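Side-chain contacts in aminoglycoside N(3)-acetyltransferase, AAC(3)-IVa (Escherichia coli, PDB 6MN3), which catalyses transfer of an acetyl group from acetyl-CoA to the 3-amino group of 2-deoxystreptamine aminoglycosides, and so probably confers resistance to antibiotics such as gentamicin and apramycin: residues P63-L68 and P82-V87; P122-S127 and A158-K163; L143-G148 and G211-A216; L197-L202 and F217-R222; F241-P244 and G248-E251. All coordinates share one frame; numbering follows the deposited sequence.

Contact 1. Residues P63-L68 and P82-V87; sequences PSWSGL and PDLGVV
Leu-84 lays its CD1 methyl over one face of the Trp-65 indole, above the five-membered ring. The methyl carbon lies 3.6 Å from the centroid of that ring and only 17° off the ring normal, the geometry of a CH-pi contact. It is offset toward the rim: within the indole it comes closest to CE2 and NE1, with Leu-84 CD1 to Trp-65 CE2 measuring 3.5 Å. The second branch follows the same face outward, Leu-84 CD2 standing 3.8 Å from Trp-65 CZ2, and so reaches the six-membered ring. The two side chains run at about a right angle to each other, and the forked end of the leucine, CG with both methyls, lies spread over the face at nearly one height. The indole owes its position to a first torsion of 53°, which places CG between the backbone N and the carbonyl carbon, the crowded position, and swings the ring system toward the 82-87 segment. Beside it, Pro-63 supplies a second apolar wall. Its CB lies 3.7 Å from Leu-84 CD1, and its CG lies 3.9 Å from Leu-84 CD2; each methyl thus touches both the proline ring and the indole, which meet it from directions roughly at right angles. No hydrogen bond links the two segments; the contact is wholly apolar. Ser-64 OG bonds Arg-99 NE, and the Trp-65 backbone pairs with Thr-81. Pro-63 closes strand 59-63 and also packs on strands 26-31 and 106-109, while Leu-84 immediately precedes Gly-85, the N-cap of helix 86-91. The contact thus joins the loop leading into that helix to the end of strand 59-63.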
# COMPACT_ATOMS: atom_id res chain seq x y z
N PRO A 63 -0.34 0.77 5.10
CA PRO A 63 -1.81 0.81 5.09
C PRO A 63 -2.35 0.35 6.44
O PRO A 63 -1.73 -0.44 7.15
CB PRO A 63 -2.18 -0.17 3.97
CG PRO A 63 -0.99 -1.06 3.83
CD PRO A 63 0.19 -0.20 4.14
N SER A 64 -3.53 0.86 6.79
CA SER A 64 -4.07 0.61 8.12
C SER A 64 -5.58 0.80 8.16
O SER A 64 -6.11 1.35 9.14
CB SER A 64 -3.39 1.53 9.14
OG SER A 64 -3.60 1.07 10.47
N TRP A 65 -6.29 0.35 7.13
CA TRP A 65 -7.73 0.51 7.09
C TRP A 65 -8.43 -0.73 7.64
O TRP A 65 -7.83 -1.79 7.80
CB TRP A 65 -8.20 0.81 5.66
CG TRP A 65 -7.74 -0.17 4.63
CD1 TRP A 65 -8.21 -1.44 4.43
CD2 TRP A 65 -6.73 0.05 3.64
NE1 TRP A 65 -7.54 -2.03 3.39
CE2 TRP A 65 -6.63 -1.14 2.88
CE3 TRP A 65 -5.89 1.12 3.33
CZ2 TRP A 65 -5.73 -1.27 1.83
CZ3 TRP A 65 -5.00 0.99 2.28
CH2 TRP A 65 -4.92 -0.20 1.55
N SER A 66 -9.72 -0.58 7.92
CA SER A 66 -10.50 -1.60 8.61
C SER A 66 -11.25 -2.53 7.66
O SER A 66 -11.36 -3.73 7.93
CB SER A 66 -11.51 -0.94 9.56
OG SER A 66 -10.86 -0.44 10.71
N GLY A 67 -11.78 -2.00 6.56
CA GLY A 67 -12.59 -2.77 5.65
C GLY A 67 -14.04 -2.94 6.06
O GLY A 67 -14.84 -3.42 5.26
N LEU A 68 -14.40 -2.55 7.29
CA LEU A 68 -15.78 -2.64 7.75
C LEU A 68 -16.53 -1.39 7.31
O LEU A 68 -16.33 -0.31 7.86
CB LEU A 68 -15.82 -2.79 9.27
CG LEU A 68 -14.89 -3.85 9.88
CD1 LEU A 68 -14.65 -3.56 11.35
CD2 LEU A 68 -15.46 -5.24 9.69
N PRO A 82 -7.65 -8.00 8.36
CA PRO A 82 -6.69 -9.11 8.35
C PRO A 82 -6.05 -9.36 6.99
O PRO A 82 -5.04 -10.07 6.92
CB PRO A 82 -7.54 -10.32 8.78
CG PRO A 82 -8.94 -9.93 8.47
CD PRO A 82 -9.01 -8.44 8.69
N ASP A 83 -6.59 -8.78 5.92
CA ASP A 83 -6.00 -8.95 4.60
C ASP A 83 -4.73 -8.14 4.41
O ASP A 83 -3.99 -8.40 3.45
CB ASP A 83 -7.02 -8.57 3.52
CG ASP A 83 -6.74 -9.24 2.19
OD1 ASP A 83 -6.36 -10.43 2.19
OD2 ASP A 83 -6.90 -8.58 1.14
N LEU A 84 -4.46 -7.17 5.28
CA LEU A 84 -3.25 -6.37 5.17
C LEU A 84 -2.07 -6.95 5.95
O LEU A 84 -0.95 -6.45 5.81
CB LEU A 84 -3.52 -4.93 5.64
CG LEU A 84 -4.31 -4.08 4.64
CD1 LEU A 84 -4.58 -2.69 5.19
CD2 LEU A 84 -3.58 -3.99 3.31
N GLY A 85 -2.30 -7.97 6.77
CA GLY A 85 -1.23 -8.70 7.42
C GLY A 85 -1.06 -8.30 8.88
O GLY A 85 -1.63 -7.32 9.38
N VAL A 86 -0.23 -9.09 9.57
CA VAL A 86 0.05 -8.85 10.98
C VAL A 86 0.95 -7.63 11.17
O VAL A 86 0.84 -6.93 12.18
CB VAL A 86 0.67 -10.11 11.61
CG1 VAL A 86 0.70 -9.99 13.13
CG2 VAL A 86 -0.10 -11.34 11.18
N VAL A 87 1.85 -7.37 10.22
CA VAL A 87 2.76 -6.24 10.35
C VAL A 87 1.99 -4.93 10.35
O VAL A 87 2.26 -4.04 11.17
CB VAL A 87 3.82 -6.28 9.22
CG1 VAL A 87 4.72 -5.06 9.30
CG2 VAL A 87 4.63 -7.57 9.31

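Contact 2. Residues P122-S127 and A158-K163; sequences PLPPHS and AELMAK
Leu-160 turns its CG anti to the carbonyl carbon and beside the backbone N (chi1 -75°), then extends through chi2 of 173°, which carries both methyls off helix 154-161 and onto the proline-rich loop 122-127. The two branches divide the work. CD2 goes to the Pro-124 ring, where Leu-160 CD2 and Pro-124 CG are 3.6 Å apart. CD1 also reaches that ring, with Leu-160 CD1 to Pro-124 CB at 3.8 Å, but its nearest neighbour is backbone: His-126 O lies 3.2 Å from Leu-160 CD1. This is a close van der Waals approach of a methyl to a carbonyl oxygen. Ser-127 adds its CA, 3.7 Å from Leu-160 CD1. The leucine and proline side chains cross obliquely, and the peptide bond before Pro-124 is cis. Across the two segments there is no hydrogen bond, and the polar groups look elsewhere: Ser-127 OG bonds Ala-129 N, while Glu-159 bonds Tyr-166, His-190 and Asn-188. The helix ends just beyond, where Lys-163 takes positive phi and sends its N to Leu-160 O (3.0 Å), part of a Schellman motif. On the other side of Leu-160 in the chain, Glu-159 makes a weak hydrogen bond to His-156, whose ring meets that of His-126 with the planes about 35° apart. The contact places the loop beside a His-Glu pair whose geometry is consistent with a charge relay, and which may form part of the acetyl-transfer site of this Antibiotic_NAT fold.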
# COMPACT_ATOMS: atom_id res chain seq x y z
N PRO A 122 -10.93 10.74 2.35
CA PRO A 122 -10.91 10.95 0.90
C PRO A 122 -11.82 9.98 0.16
O PRO A 122 -11.79 8.78 0.43
CB PRO A 122 -9.43 10.73 0.53
CG PRO A 122 -8.79 10.08 1.77
CD PRO A 122 -9.88 9.79 2.76
N LEU A 123 -12.63 10.49 -0.77
CA LEU A 123 -13.51 9.66 -1.59
C LEU A 123 -13.17 9.88 -3.06
O LEU A 123 -13.36 11.00 -3.56
CB LEU A 123 -14.98 9.98 -1.32
CG LEU A 123 -15.43 10.09 0.14
CD1 LEU A 123 -15.47 11.55 0.59
CD2 LEU A 123 -16.77 9.42 0.37
N PRO A 124 -12.69 8.86 -3.79
CA PRO A 124 -12.36 7.48 -3.40
C PRO A 124 -11.23 7.40 -2.37
O PRO A 124 -10.53 8.40 -2.17
CB PRO A 124 -11.95 6.83 -4.73
CG PRO A 124 -12.60 7.66 -5.78
CD PRO A 124 -12.53 9.06 -5.24
N PRO A 125 -11.05 6.23 -1.74
CA PRO A 125 -10.06 6.13 -0.65
C PRO A 125 -8.64 6.53 -1.04
O PRO A 125 -7.88 6.97 -0.17
CB PRO A 125 -10.13 4.65 -0.26
CG PRO A 125 -11.52 4.24 -0.61
CD PRO A 125 -11.86 5.01 -1.86
N HIS A 126 -8.26 6.40 -2.31
CA HIS A 126 -6.89 6.69 -2.71
C HIS A 126 -6.82 7.87 -3.67
O HIS A 126 -6.18 7.79 -4.72
CB HIS A 126 -6.26 5.44 -3.33
CG HIS A 126 -6.44 4.21 -2.50
ND1 HIS A 126 -6.84 3.00 -3.03
CD2 HIS A 126 -6.30 4.00 -1.17
CE1 HIS A 126 -6.93 2.10 -2.07
NE2 HIS A 126 -6.60 2.68 -0.93
N SER A 127 -7.48 8.96 -3.29
CA SER A 127 -7.54 10.17 -4.11
C SER A 127 -6.23 10.94 -4.01
O SER A 127 -5.35 10.60 -3.22
CB SER A 127 -8.73 11.02 -3.65
OG SER A 127 -8.39 11.77 -2.50
N ALA A 158 -3.07 6.03 -9.38
CA ALA A 158 -2.81 6.30 -10.79
C ALA A 158 -4.09 6.25 -11.61
O ALA A 158 -4.27 7.05 -12.54
CB ALA A 158 -1.78 5.30 -11.33
N GLU A 159 -4.99 5.32 -11.29
CA GLU A 159 -6.28 5.27 -11.97
C GLU A 159 -7.05 6.58 -11.77
O GLU A 159 -7.65 7.10 -12.72
CB GLU A 159 -7.11 4.10 -11.45
CG GLU A 159 -6.53 2.73 -11.72
CD GLU A 159 -7.34 1.63 -11.05
OE1 GLU A 159 -7.55 1.71 -9.82
OE2 GLU A 159 -7.76 0.69 -11.76
N LEU A 160 -7.03 7.11 -10.55
CA LEU A 160 -7.78 8.33 -10.27
C LEU A 160 -7.16 9.54 -10.95
O LEU A 160 -7.87 10.42 -11.43
CB LEU A 160 -7.88 8.54 -8.76
CG LEU A 160 -8.88 7.60 -8.09
CD1 LEU A 160 -8.81 7.72 -6.58
CD2 LEU A 160 -10.29 7.88 -8.59
N MET A 161 -5.82 9.59 -11.00
CA MET A 161 -5.17 10.69 -11.71
C MET A 161 -5.40 10.59 -13.21
O MET A 161 -5.43 11.62 -13.90
CB MET A 161 -3.67 10.70 -11.39
CG MET A 161 -3.36 11.18 -9.99
SD MET A 161 -1.63 10.96 -9.54
CE MET A 161 -0.83 12.08 -10.69
N ALA A 162 -5.57 9.38 -13.74
CA ALA A 162 -5.92 9.19 -15.14
C ALA A 162 -7.39 9.46 -15.41
O ALA A 162 -7.82 9.35 -16.57
CB ALA A 162 -5.56 7.78 -15.59
N LYS A 163 -8.17 9.82 -14.39
CA LYS A 163 -9.62 10.02 -14.51
C LYS A 163 -10.26 8.79 -15.16
O LYS A 163 -10.92 8.87 -16.20
CB LYS A 163 -9.94 11.30 -15.28
CG LYS A 163 -9.23 12.53 -14.73
CD LYS A 163 -8.87 13.50 -15.85
CE LYS A 163 -7.37 13.77 -15.88
NZ LYS A 163 -6.98 14.53 -17.10

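Contact 3. Residues L143-G148 and G211-A216; sequences LLLGVG and GPVGHA
Leu-145 and Val-213 meet with their side chains at about a right angle, the leucine driving one methyl into the branch point of the valine. Leu-145 CD1 is 3.5 Å from Val-213 CB and 3.7 Å from Val-213 CG1, whereas CG2 is the more distant branch. The leucine's CG lies anti to the backbone N (chi1 -165°), which turns its end toward the 211-216 segment although the side chain does not set out in that direction. On the valine, a first torsion of 171° puts CG1 beside the carbonyl carbon, next to the incoming methyl. Ala-216, across the turn from Val-213, also reaches the leucine: its CB is 4.3 Å from Leu-145 CD1 and 3.9 Å from Gly-146 CA, so it rests on bare backbone as well as on the leucine. The CA atoms of Gly-146 and Ala-216 are only 4.9 Å apart, and Gly-146 has positive phi. Strands 208-213 and 216-222 form a beta hairpin closed by a type II' turn from Val-213 to Ala-216, with Gly-214 at the first turn corner. The two paired backbone bonds, Val-213 N to Ala-216 O at 3.1 Å and Ala-216 N to Val-213 O at 3.0 Å, show the hairpin closing tightly. In the sheet, strand 216-222 lies between 141-145 and 208-213, so Leu-145 reaches past the middle strand to touch the outermost one. Neighbouring helices close in on the same residues: Leu-16 of helix 9-19 packs on Val-213, while Val-36 of helix 33-36 touches both Leu-145 and Ala-216.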
# COMPACT_ATOMS: atom_id res chain seq x y z
N LEU A 143 7.56 -0.35 -1.05
CA LEU A 143 8.17 -1.66 -0.82
C LEU A 143 7.06 -2.70 -0.83
O LEU A 143 6.18 -2.70 0.03
CB LEU A 143 8.94 -1.68 0.50
CG LEU A 143 9.51 -3.03 0.91
CD1 LEU A 143 10.43 -3.57 -0.18
CD2 LEU A 143 10.26 -2.93 2.23
N LEU A 144 7.10 -3.59 -1.82
CA LEU A 144 6.20 -4.74 -1.88
C LEU A 144 6.90 -5.92 -1.22
O LEU A 144 7.84 -6.49 -1.79
CB LEU A 144 5.82 -5.05 -3.33
CG LEU A 144 5.16 -3.91 -4.11
CD1 LEU A 144 4.59 -4.44 -5.42
CD2 LEU A 144 4.07 -3.24 -3.29
N LEU A 145 6.45 -6.28 -0.03
CA LEU A 145 7.15 -7.23 0.84
C LEU A 145 6.37 -8.54 0.87
O LEU A 145 5.45 -8.71 1.68
CB LEU A 145 7.33 -6.63 2.23
CG LEU A 145 8.32 -7.33 3.15
CD1 LEU A 145 9.58 -7.66 2.38
CD2 LEU A 145 8.63 -6.45 4.35
N GLY A 146 6.75 -9.47 0.00
CA GLY A 146 6.06 -10.74 -0.06
C GLY A 146 4.67 -10.68 -0.65
O GLY A 146 3.88 -11.61 -0.44
N VAL A 147 4.34 -9.60 -1.36
CA VAL A 147 3.07 -9.47 -2.06
C VAL A 147 3.35 -8.96 -3.47
O VAL A 147 4.40 -8.38 -3.75
CB VAL A 147 2.09 -8.52 -1.33
CG1 VAL A 147 1.74 -9.06 0.04
CG2 VAL A 147 2.67 -7.12 -1.23
N GLY A 148 2.39 -9.19 -4.36
CA GLY A 148 2.48 -8.73 -5.73
C GLY A 148 1.96 -7.31 -5.89
O GLY A 148 1.70 -6.59 -4.92
N GLY A 211 14.85 -8.30 -4.79
CA GLY A 211 15.76 -8.99 -3.92
C GLY A 211 15.05 -9.61 -2.74
O GLY A 211 13.83 -9.49 -2.58
N PRO A 212 15.80 -10.30 -1.88
CA PRO A 212 15.19 -10.94 -0.71
C PRO A 212 15.16 -10.03 0.51
O PRO A 212 16.08 -9.26 0.78
CB PRO A 212 16.11 -12.14 -0.48
CG PRO A 212 17.45 -11.65 -0.90
CD PRO A 212 17.22 -10.65 -2.02
N VAL A 213 14.06 -10.13 1.25
CA VAL A 213 13.94 -9.58 2.60
C VAL A 213 13.39 -10.70 3.46
O VAL A 213 12.23 -11.10 3.29
CB VAL A 213 13.05 -8.34 2.66
CG1 VAL A 213 12.79 -7.94 4.10
CG2 VAL A 213 13.68 -7.19 1.89
N GLY A 214 14.20 -11.21 4.38
CA GLY A 214 13.82 -12.43 5.07
C GLY A 214 13.76 -13.56 4.06
O GLY A 214 14.68 -13.76 3.27
N HIS A 215 12.66 -14.30 4.07
CA HIS A 215 12.42 -15.32 3.06
C HIS A 215 11.60 -14.81 1.89
O HIS A 215 11.33 -15.57 0.96
CB HIS A 215 11.72 -16.54 3.68
CG HIS A 215 12.51 -17.19 4.77
ND1 HIS A 215 13.28 -18.32 4.56
CD2 HIS A 215 12.65 -16.88 6.08
CE1 HIS A 215 13.86 -18.67 5.69
NE2 HIS A 215 13.50 -17.82 6.63
N ALA A 216 11.22 -13.53 1.91
CA ALA A 216 10.24 -13.01 0.96
C ALA A 216 10.91 -12.45 -0.28
O ALA A 216 11.99 -11.85 -0.21
CB ALA A 216 9.40 -11.92 1.62

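Contact 4. Residues L197-L202 and F217-R222; sequences LADRWL and FARLIR
Helix 197-204 lies against strand 216-222 with CA atoms 8.0 Å apart at Leu-202 and Ile-221 and 9.1 Å apart at Asp-199 and Arg-219, so one helical turn faces two alternate strand residues. Asp-199 and Arg-219 form the polar end of the contact. Arg-219 NH1 gives a hydrogen bond to Asp-199 OD1 at 2.7 Å, within a salt bridge, with an N-H...O angle of 147°. The carboxylate and guanidinium planes are 86° apart, and the donor meets OD1 from well above the carboxylate plane (63° out of it). This is therefore a single-oxygen, perpendicular bridge rather than a two-pronged, coplanar one. The bend of the arginine chain at chi3 turns the guanidinium so that NH1 reaches OD1; Arg-219 CD also lies 3.1 Å from Asp-199 OD1. Phe-217 CE1 sits over the centre of the Arg-219 guanidinium face, 3.3 Å above its plane. At the apolar end, Leu-202 and Ile-221 cross at about a right angle, and Leu-202 CD2 meets Ile-221 CG2 at 3.8 Å, with CD1 a little farther off. Charge pairing and methyl packing together join the helix to the sheet. Asp-199 OD1 is also bonded by Gln-208 NE2, and Arg-219 NH2 makes a weak bond to Val-147 O. A carboxylate oxygen with two donors, one of them cationic, would be expected to stay ionised.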
# COMPACT_ATOMS: atom_id res chain seq x y z
N LEU A 197 0.41 -6.57 -14.27
CA LEU A 197 1.01 -6.07 -15.51
C LEU A 197 2.09 -5.04 -15.22
O LEU A 197 3.09 -4.97 -15.95
CB LEU A 197 -0.07 -5.45 -16.40
CG LEU A 197 -1.16 -6.38 -16.95
CD1 LEU A 197 -2.21 -5.57 -17.69
CD2 LEU A 197 -0.56 -7.45 -17.84
N ALA A 198 1.92 -4.24 -14.17
CA ALA A 198 2.91 -3.23 -13.82
C ALA A 198 4.27 -3.84 -13.50
O ALA A 198 5.29 -3.16 -13.64
CB ALA A 198 2.42 -2.40 -12.64
N ASP A 199 4.30 -5.11 -13.08
CA ASP A 199 5.57 -5.76 -12.78
C ASP A 199 6.48 -5.77 -14.01
O ASP A 199 7.65 -5.38 -13.93
CB ASP A 199 5.33 -7.18 -12.28
CG ASP A 199 6.52 -7.75 -11.55
OD1 ASP A 199 6.77 -7.32 -10.40
OD2 ASP A 199 7.21 -8.62 -12.11
N ARG A 200 5.95 -6.19 -15.16
CA ARG A 200 6.76 -6.20 -16.37
C ARG A 200 7.04 -4.79 -16.86
O ARG A 200 8.14 -4.50 -17.34
CB ARG A 200 6.08 -7.03 -17.46
CG ARG A 200 6.93 -7.20 -18.70
CD ARG A 200 6.09 -7.60 -19.90
NE ARG A 200 5.61 -8.97 -19.80
CZ ARG A 200 4.40 -9.37 -20.20
NH1 ARG A 200 3.56 -8.49 -20.72
NH2 ARG A 200 4.05 -10.64 -20.07
N TRP A 201 6.05 -3.90 -16.76
CA TRP A 201 6.26 -2.51 -17.16
C TRP A 201 7.44 -1.90 -16.41
O TRP A 201 8.32 -1.27 -17.02
CB TRP A 201 5.00 -1.68 -16.90
CG TRP A 201 3.78 -2.15 -17.63
CD1 TRP A 201 3.73 -2.96 -18.73
CD2 TRP A 201 2.42 -1.82 -17.31
NE1 TRP A 201 2.43 -3.15 -19.11
CE2 TRP A 201 1.60 -2.47 -18.26
CE3 TRP A 201 1.82 -1.04 -16.32
CZ2 TRP A 201 0.22 -2.36 -18.24
CZ3 TRP A 201 0.44 -0.94 -16.30
CH2 TRP A 201 -0.35 -1.60 -17.25
N LEU A 202 7.48 -2.09 -15.09
CA LEU A 202 8.49 -1.43 -14.26
C LEU A 202 9.84 -2.13 -14.35
O LEU A 202 10.87 -1.47 -14.49
CB LEU A 202 8.01 -1.37 -12.81
CG LEU A 202 6.76 -0.52 -12.57
CD1 LEU A 202 6.04 -0.95 -11.30
CD2 LEU A 202 7.13 0.96 -12.50
N PHE A 217 10.26 -12.65 -1.42
CA PHE A 217 10.57 -11.90 -2.63
C PHE A 217 10.09 -10.46 -2.44
O PHE A 217 8.89 -10.22 -2.25
CB PHE A 217 9.89 -12.56 -3.83
CG PHE A 217 10.12 -11.85 -5.13
CD1 PHE A 217 9.06 -11.31 -5.84
CD2 PHE A 217 11.40 -11.75 -5.67
CE1 PHE A 217 9.27 -10.66 -7.05
CE2 PHE A 217 11.61 -11.11 -6.88
CZ PHE A 217 10.55 -10.57 -7.56
N ALA A 218 11.01 -9.51 -2.46
CA ALA A 218 10.70 -8.11 -2.21
C ALA A 218 10.89 -7.29 -3.47
O ALA A 218 11.83 -7.51 -4.24
CB ALA A 218 11.56 -7.55 -1.08
N ARG A 219 9.99 -6.33 -3.68
CA ARG A 219 10.05 -5.43 -4.82
C ARG A 219 10.00 -4.00 -4.32
O ARG A 219 9.17 -3.66 -3.46
CB ARG A 219 8.91 -5.70 -5.80
CG ARG A 219 9.21 -6.84 -6.76
CD ARG A 219 7.97 -7.28 -7.51
NE ARG A 219 7.13 -8.16 -6.70
CZ ARG A 219 6.29 -9.05 -7.21
NH1 ARG A 219 6.18 -9.20 -8.52
NH2 ARG A 219 5.56 -9.81 -6.40
N LEU A 220 10.88 -3.15 -4.85
CA LEU A 220 11.01 -1.77 -4.40
C LEU A 220 10.98 -0.85 -5.62
O LEU A 220 11.82 -0.97 -6.51
CB LEU A 220 12.31 -1.58 -3.62
CG LEU A 220 12.62 -0.16 -3.15
CD1 LEU A 220 11.61 0.30 -2.11
CD2 LEU A 220 14.03 -0.09 -2.61
N ILE A 221 10.00 0.06 -5.64
CA ILE A 221 9.80 0.97 -6.76
C ILE A 221 9.54 2.37 -6.20
O ILE A 221 8.84 2.52 -5.20
CB ILE A 221 8.61 0.55 -7.66
CG1 ILE A 221 8.59 -0.97 -7.87
CG2 ILE A 221 8.67 1.27 -8.99
CD1 ILE A 221 7.61 -1.70 -6.97
N ARG A 222 10.11 3.38 -6.85
CA ARG A 222 9.79 4.75 -6.50
C ARG A 222 8.33 5.04 -6.79
O ARG A 222 7.81 4.67 -7.85
CB ARG A 222 10.68 5.72 -7.28
CG ARG A 222 12.05 5.96 -6.66
CD ARG A 222 12.96 6.70 -7.63
NE ARG A 222 12.23 7.69 -8.42
CZ ARG A 222 12.08 8.96 -8.06
NH1 ARG A 222 12.60 9.40 -6.92
NH2 ARG A 222 11.40 9.79 -8.83

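Contact 5. Residues F241-P244 and G248-E251; sequences FLHP and GCEE. With ZN (zinc ion), chain D.
The zinc ion is gripped from the two segments by His-243 ND1 at 2.2 Å and Cys-249 SG at 2.4 Å, while Cys-191 and Cys-252 supply the remaining two sulfurs. The angle ND1-zinc-SG opens to about 127°, wider than ideal tetrahedral. The metal is not quite in line with the imidazole: seen from His-243 ND1, it is tilted roughly 24° out of the ring plane. At Cys-249, by contrast, the bond bends sharply at the sulfur, near 90° between CB and zinc. The cysteine sulfur stands anti to its own backbone N and beside the carbonyl carbon, which directs it inward to the metal. With both side chains bound to the metal, Cys-249 CB lies 3.7 Å from His-243 CB. The Cys-249 SG atom lies obliquely to the His-243 ring, its distance to the ring centroid being 4.8 Å, so the metal bonds and not a sulfur-aromatic stack define the geometry. Nothing hydrogen-bonds across the segments; Pro-244 O and Gly-248 N come no nearer than 3.6 Å. Gly-248 takes a positive phi just before Cys-249. The chain then turns into helix 250-257, whose early residue Cys-252 completes the CxxC pair. His-243 O also has a weak bond to Arg-256 of that helix. Three ligands come from one short C-terminal part of the chain and Cys-191 from a distant loop, so the metal links that part to the body of the protein: a zinc site of three cysteines and one histidine, consistent with a structural role.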
# COMPACT_ATOMS: atom_id res chain seq x y z
N PHE A 241 -6.42 -2.21 -16.74
CA PHE A 241 -6.46 -3.00 -15.52
C PHE A 241 -7.72 -3.84 -15.39
O PHE A 241 -7.88 -4.54 -14.38
CB PHE A 241 -6.34 -2.08 -14.30
CG PHE A 241 -5.00 -1.42 -14.16
CD1 PHE A 241 -3.84 -2.11 -14.47
CD2 PHE A 241 -4.90 -0.11 -13.71
CE1 PHE A 241 -2.60 -1.50 -14.33
CE2 PHE A 241 -3.66 0.50 -13.58
CZ PHE A 241 -2.51 -0.20 -13.89
N LEU A 242 -8.61 -3.81 -16.38
CA LEU A 242 -9.87 -4.54 -16.33
C LEU A 242 -9.74 -5.86 -17.06
O LEU A 242 -9.27 -5.90 -18.21
CB LEU A 242 -11.01 -3.72 -16.94
CG LEU A 242 -11.48 -2.48 -16.18
CD1 LEU A 242 -12.85 -2.05 -16.70
CD2 LEU A 242 -11.52 -2.74 -14.68
N HIS A 243 -10.14 -6.94 -16.40
CA HIS A 243 -10.20 -8.23 -17.07
C HIS A 243 -11.16 -8.15 -18.25
O HIS A 243 -12.22 -7.53 -18.14
CB HIS A 243 -10.67 -9.32 -16.10
CG HIS A 243 -9.55 -10.06 -15.44
ND1 HIS A 243 -9.18 -9.85 -14.13
CD2 HIS A 243 -8.72 -11.03 -15.91
CE1 HIS A 243 -8.18 -10.65 -13.82
NE2 HIS A 243 -7.88 -11.37 -14.88
N PRO A 244 -10.82 -8.75 -19.39
CA PRO A 244 -11.77 -8.77 -20.50
C PRO A 244 -12.99 -9.60 -20.13
O PRO A 244 -12.92 -10.48 -19.25
CB PRO A 244 -10.97 -9.41 -21.64
CG PRO A 244 -9.90 -10.19 -20.96
CD PRO A 244 -9.55 -9.41 -19.73
N GLY A 248 -14.31 -13.48 -17.75
CA GLY A 248 -15.49 -13.65 -16.92
C GLY A 248 -15.28 -13.28 -15.47
O GLY A 248 -15.82 -13.95 -14.58
N CYS A 249 -14.51 -12.23 -15.21
CA CYS A 249 -14.27 -11.80 -13.84
C CYS A 249 -15.50 -11.05 -13.32
O CYS A 249 -15.94 -10.07 -13.92
CB CYS A 249 -13.03 -10.91 -13.77
SG CYS A 249 -12.70 -10.28 -12.11
N GLU A 250 -16.03 -11.52 -12.19
CA GLU A 250 -17.19 -10.87 -11.59
C GLU A 250 -16.84 -9.50 -11.02
O GLU A 250 -17.65 -8.57 -11.09
CB GLU A 250 -17.79 -11.76 -10.51
CG GLU A 250 -19.30 -11.61 -10.33
CD GLU A 250 -19.92 -12.81 -9.64
OE1 GLU A 250 -21.00 -12.65 -9.04
OE2 GLU A 250 -19.33 -13.91 -9.71
N GLU A 251 -15.63 -9.36 -10.47
CA GLU A 251 -15.23 -8.09 -9.88
C GLU A 251 -14.87 -7.05 -10.94
O GLU A 251 -15.00 -5.85 -10.69
CB GLU A 251 -14.06 -8.30 -8.92
CG GLU A 251 -14.13 -7.47 -7.65
CD GLU A 251 -13.36 -8.09 -6.50
OE1 GLU A 251 -12.74 -7.34 -5.73
OE2 GLU A 251 -13.38 -9.34 -6.38
ZN ZN D . -10.83 -9.06 -12.94

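In the fold
Contact 3 is the buried one, contact 5 lies on the surface at the zinc site, and contacts 1, 2 and 4 are partly buried. Contacts 3 and 4 share the central sheet, with Leu-144 N and Arg-219 O 2.6 Å apart in a probable backbone bond. Apolar methyls carry contacts 1, 2 and 3, whereas contact 4 adds a salt bridge and contact 5 relies on metal coordination. Contacts 1 and 2 adjoin where Trp-65 packs on His-126. Phe-241 of contact 5 touches Glu-159 of contact 2 and Trp-201 of contact 4. Contacts 3 and 5, with centres about 27 Å apart, do not touch.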